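Local coordinates for mandelate racemase/muconate lactonizing enzyme family protein (Roseovarius sp. TM1035, PDB 3T9P) that is a putative mandelate racemase/muconate lactonizing enzyme of the enolase superfamily, probably an isomerase whose substrate is not established, at residues L79-T84 with T109-M114; E337-E340 with Q345-L348. All blocks are in the same frame, centred on the assembly; numbering follows the deposited sequence.

Interaction 1 of 2, residues L79-T84 with T109-M114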
loop_
_atom_site.group_PDB
_atom_site.type_symbol
_atom_site.label_atom_id
_atom_site.label_comp_id
_atom_site.label_asym_id
_atom_site.label_seq_id
_atom_site.Cartn_x
_atom_site.Cartn_y
_atom_site.Cartn_z
ATOM N N LEU A 79 7.181 23.389 11.682
ATOM C CA LEU A 79 8.639 23.410 11.549
ATOM C C LEU A 79 9.348 22.155 12.032
ATOM O O LEU A 79 10.575 22.037 11.928
ATOM C CB LEU A 79 9.218 24.656 12.324
ATOM C CG LEU A 79 8.732 26.025 11.749
ATOM C CD1 LEU A 79 9.327 27.077 12.699
ATOM C CD2 LEU A 79 9.231 26.181 10.334
ATOM N N ASP A 80 8.612 21.239 12.627
ATOM C CA ASP A 80 9.273 20.055 13.174
ATOM C C ASP A 80 8.195 19.011 13.013
ATOM O O ASP A 80 7.242 18.928 13.832
ATOM C CB ASP A 80 9.665 20.228 14.625
ATOM C CG ASP A 80 10.353 18.955 15.182
ATOM O OD1 ASP A 80 10.810 18.131 14.386
ATOM O OD2 ASP A 80 10.385 18.727 16.386
ATOM N N PHE A 81 8.227 18.327 11.860
ATOM C CA PHE A 81 6.989 17.545 11.483
ATOM C C PHE A 81 7.261 16.058 11.231
ATOM O O PHE A 81 6.372 15.329 10.797
ATOM C CB PHE A 81 6.334 18.228 10.251
ATOM C CG PHE A 81 7.183 18.199 8.991
ATOM C CD1 PHE A 81 7.073 17.099 8.082
ATOM C CD2 PHE A 81 8.060 19.271 8.653
ATOM C CE1 PHE A 81 7.783 17.062 6.931
ATOM C CE2 PHE A 81 8.781 19.259 7.457
ATOM C CZ PHE A 81 8.658 18.138 6.567
ATOM N N ALA A 82 8.503 15.606 11.422
ATOM C CA ALA A 82 8.756 14.156 11.196
ATOM C C ALA A 82 7.779 13.264 12.040
ATOM O O ALA A 82 7.139 12.295 11.527
ATOM C CB ALA A 82 10.230 13.806 11.417
ATOM N N ASP A 83 7.560 13.634 13.305
ATOM C CA ASP A 83 6.648 12.857 14.140
ATOM C C ASP A 83 5.166 12.893 13.659
ATOM O O ASP A 83 4.397 11.881 13.776
ATOM C CB ASP A 83 6.753 13.270 15.651
ATOM C CG ASP A 83 5.829 12.364 16.533
ATOM O OD1 ASP A 83 6.077 11.092 16.534
ATOM O OD2 ASP A 83 4.846 12.851 17.091
ATOM N N THR A 84 4.751 14.061 13.103
ATOM C CA THR A 84 3.417 14.211 12.550
ATOM C C THR A 84 3.142 13.195 11.402
ATOM O O THR A 84 2.036 12.660 11.278
ATOM C CB THR A 84 3.232 15.607 11.935
ATOM O OG1 THR A 84 3.509 16.630 12.927
ATOM C CG2 THR A 84 1.827 15.741 11.428
ATOM N N THR A 109 6.797 17.792 1.213
ATOM C CA THR A 109 7.552 18.696 0.286
ATOM C C THR A 109 7.134 20.168 0.401
ATOM O O THR A 109 7.947 21.035 0.262
ATOM C CB THR A 109 7.446 18.247 -1.211
ATOM O OG1 THR A 109 6.077 17.987 -1.510
ATOM C CG2 THR A 109 8.230 16.921 -1.447
ATOM N N ALA A 110 5.860 20.444 0.684
ATOM C CA ALA A 110 5.422 21.828 0.825
ATOM C C ALA A 110 6.065 22.390 2.094
ATOM O O ALA A 110 6.438 23.539 2.150
ATOM C CB ALA A 110 3.855 21.848 0.981
ATOM N N LEU A 111 6.134 21.569 3.153
ATOM C CA LEU A 111 6.708 22.076 4.408
ATOM C C LEU A 111 8.224 22.329 4.310
ATOM O O LEU A 111 8.743 23.264 4.946
ATOM C CB LEU A 111 6.373 21.131 5.562
ATOM C CG LEU A 111 4.898 21.083 5.982
ATOM C CD1 LEU A 111 4.708 19.910 6.958
ATOM C CD2 LEU A 111 4.429 22.413 6.636
ATOM N N TRP A 112 8.976 21.476 3.603
ATOM C CA TRP A 112 10.418 21.809 3.396
ATOM C C TRP A 112 10.550 23.137 2.640
ATOM O O TRP A 112 11.438 23.911 2.928
ATOM C CB TRP A 112 11.154 20.652 2.637
ATOM C CG TRP A 112 11.316 19.425 3.530
ATOM C CD1 TRP A 112 10.659 18.188 3.428
ATOM C CD2 TRP A 112 12.204 19.328 4.620
ATOM N NE1 TRP A 112 11.121 17.335 4.392
ATOM C CE2 TRP A 112 12.040 18.023 5.178
ATOM C CE3 TRP A 112 13.139 20.233 5.204
ATOM C CZ2 TRP A 112 12.775 17.601 6.301
ATOM C CZ3 TRP A 112 13.837 19.825 6.371
ATOM C CH2 TRP A 112 13.650 18.516 6.898
ATOM N N ASP A 113 9.751 23.335 1.610
ATOM C CA ASP A 113 9.847 24.567 0.798
ATOM C C ASP A 113 9.470 25.766 1.678
ATOM O O ASP A 113 10.108 26.794 1.618
ATOM C CB ASP A 113 8.847 24.509 -0.383
ATOM C CG ASP A 113 9.061 25.709 -1.413
ATOM O OD1 ASP A 113 10.225 25.848 -1.928
ATOM O OD2 ASP A 113 8.032 26.482 -1.662
ATOM N N MET A 114 8.454 25.599 2.490
ATOM C CA MET A 114 8.033 26.629 3.453
ATOM C C MET A 114 9.176 27.021 4.368
ATOM O O MET A 114 9.520 28.233 4.462
ATOM C CB MET A 114 6.742 26.199 4.225
ATOM C CG MET A 114 6.131 27.341 5.157
ATOM S SD MET A 114 7.110 27.502 6.695
ATOM C CE MET A 114 6.736 25.911 7.470
#
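Phe81 CG sits between its own backbone N and carbonyl carbon (chi1 65°), and this turns the phenyl toward 109-114, where Leu111 and Trp112 receive it. Leu111 holds CG beside its backbone N, which lays CD1 over one face of the phenyl, 3.8 Å from the ring centroid and 16° off the normal: a CH-pi contact. CB of Leu111 extends the cover toward the rim, 3.6 Å from Phe81 CE2. The leading edge of the phenyl then runs into the face of the indole in an edge-to-face pair, planes at 66°, with Phe81 CZ 3.4 Å from Trp112 NE1. Beside this aromatic group, Leu79 CD2 meets the terminal methyl of the bent Met114 chain, CE, at 3.8 Å. Shortening Phe81 to an alanine is likely to open a gap beneath Leu111 and leave the indole face without its aromatic partner. Phe81 is the N-cap residue of helix 82-91, so the lead-in to that helix is packed against the second half of helix 98-119 in the N-terminal domain. His288 of helix 287-299 meets both aromatic rings, while Val41 of strand 37-43 touches Leu111 and Met114.

Interaction 2 of 2, residues E337-E340 with Q345-L348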
loop_
_atom_site.group_PDB
_atom_site.type_symbol
_atom_site.label_atom_id
_atom_site.label_comp_id
_atom_site.label_asym_id
_atom_site.label_seq_id
_atom_site.Cartn_x
_atom_site.Cartn_y
_atom_site.Cartn_z
ATOM N N GLU A 337 12.998 12.137 -21.938
ATOM C CA GLU A 337 11.856 11.976 -22.854
ATOM C C GLU A 337 11.333 13.366 -23.114
ATOM O O GLU A 337 11.259 14.208 -22.201
ATOM C CB GLU A 337 10.768 11.139 -22.201
ATOM C CG GLU A 337 11.190 9.658 -21.891
ATOM C CD GLU A 337 11.634 8.922 -23.106
ATOM O OE1 GLU A 337 11.394 9.446 -24.254
ATOM O OE2 GLU A 337 12.233 7.813 -22.988
ATOM N N GLY A 338 10.950 13.640 -24.341
ATOM C CA GLY A 338 10.416 14.980 -24.611
ATOM C C GLY A 338 8.912 15.179 -24.379
ATOM O O GLY A 338 8.180 14.293 -23.880
ATOM N N PRO A 339 8.444 16.359 -24.771
ATOM C CA PRO A 339 7.067 16.792 -24.654
ATOM C C PRO A 339 6.076 15.832 -25.373
ATOM O O PRO A 339 4.934 15.704 -24.990
ATOM C CB PRO A 339 7.124 18.233 -25.243
ATOM C CG PRO A 339 8.396 18.219 -26.200
ATOM C CD PRO A 339 9.328 17.418 -25.344
ATOM N N GLU A 340 6.545 15.099 -26.348
ATOM C CA GLU A 340 5.749 14.120 -27.052
ATOM C C GLU A 340 5.383 12.944 -26.148
ATOM O O GLU A 340 4.360 12.297 -26.356
ATOM C CB GLU A 340 6.495 13.618 -28.290
ATOM N N GLN A 345 4.005 17.372 -18.480
ATOM C CA GLN A 345 5.022 18.044 -17.645
ATOM C C GLN A 345 5.540 19.398 -18.276
ATOM O O GLN A 345 6.304 20.156 -17.628
ATOM C CB GLN A 345 6.162 17.106 -17.310
ATOM C CG GLN A 345 7.160 17.001 -18.569
ATOM C CD GLN A 345 8.321 16.032 -18.361
ATOM O OE1 GLN A 345 8.313 15.272 -17.369
ATOM N NE2 GLN A 345 9.291 15.979 -19.329
ATOM N N GLU A 346 5.077 19.727 -19.490
ATOM C CA GLU A 346 5.437 21.025 -20.128
ATOM C C GLU A 346 4.664 22.212 -19.525
ATOM O O GLU A 346 3.447 22.133 -19.347
ATOM C CB GLU A 346 5.161 20.975 -21.636
ATOM C CG GLU A 346 6.148 20.124 -22.362
ATOM C CD GLU A 346 7.567 20.786 -22.474
ATOM O OE1 GLU A 346 7.782 21.937 -22.059
ATOM O OE2 GLU A 346 8.523 20.127 -22.915
ATOM N N GLY A 347 5.374 23.275 -19.162
ATOM C CA GLY A 347 4.743 24.419 -18.526
ATOM C C GLY A 347 4.437 24.275 -17.038
ATOM O O GLY A 347 3.734 25.130 -16.484
ATOM N N LEU A 348 4.977 23.253 -16.343
ATOM C CA LEU A 348 4.741 23.204 -14.904
ATOM C C LEU A 348 5.451 24.316 -14.207
ATOM O O LEU A 348 4.832 24.947 -13.303
ATOM C CB LEU A 348 5.183 21.853 -14.275
ATOM C CG LEU A 348 4.500 20.649 -14.823
ATOM C CD1 LEU A 348 5.155 19.373 -14.183
ATOM C CD2 LEU A 348 2.987 20.701 -14.656
HETATM O O HOH W 1 11.603 14.164 -19.602
#
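Gln345 faces Glu337 through a single water: its amide NE2 gives a hydrogen bond to water 1 at 3.0 Å, and the water donates in turn to Glu337 O at 2.6 Å. The two protein atoms themselves, Gln345 NE2 and Glu337 O, stand 3.9 Å apart, so the water does the bridging. CG of Gln345 sits between the backbone N and the carbonyl carbon (chi1 79°), and from there the chain runs out extended, carrying the amide across to the carbonyl. Its other end is held too, since Gln345 OE1 accepts from Leu311 N; a flip would turn NE2 toward the Leu311 N-H, so that bond fixes the amide's rotation. Glu337, for its part, turns its carboxylate away from Gln345, to a salt bridge with Arg153 and a hydrogen bond from Met141 N. All this happens in the loop between strands 332-335 and 360-363 of the enolase-type C-terminal barrel domain, where the chain passes 337-340 and comes back beside it. Glu346 is next, and its contact is with the ring of Pro339. The chain bends at chi2 (-73°), bringing OE2 to 3.3 Å from Pro339 CB, while Glu346 CG lies 3.6 Å from the same carbon; the methylene packs against the proline ring and the carboxylate crosses it at a slant, OE2 nearest CB. Gly347, with its positive phi of 79°, takes the chain through the type II turn that runs from Gln345 to Leu348. Leu348, at the end of that turn, is buried and pairs through its backbone with Ser374.

Overall arrangement
Interaction 1 is mostly buried and joins the loop leading into helix 82-91 to helix 98-119 in the N-terminal domain; interaction 2 is partly buried and ties together two pieces of one loop in the enolase-type C-terminal domain. They share no element, and their centres lie 29 Å apart, with the nearest atoms about 12 Å from each other. Chemistry follows place. At 79-84 with 109-114 the contact is wholly apolar and aromatic, with no hydrogen bond across it. At 337-340 with 345-348 no direct hydrogen bond forms either, but a water supplies the polar link and an exposed carboxylate leans on a proline. Interaction 1 also covers about twice the area, 254 against 131 Å².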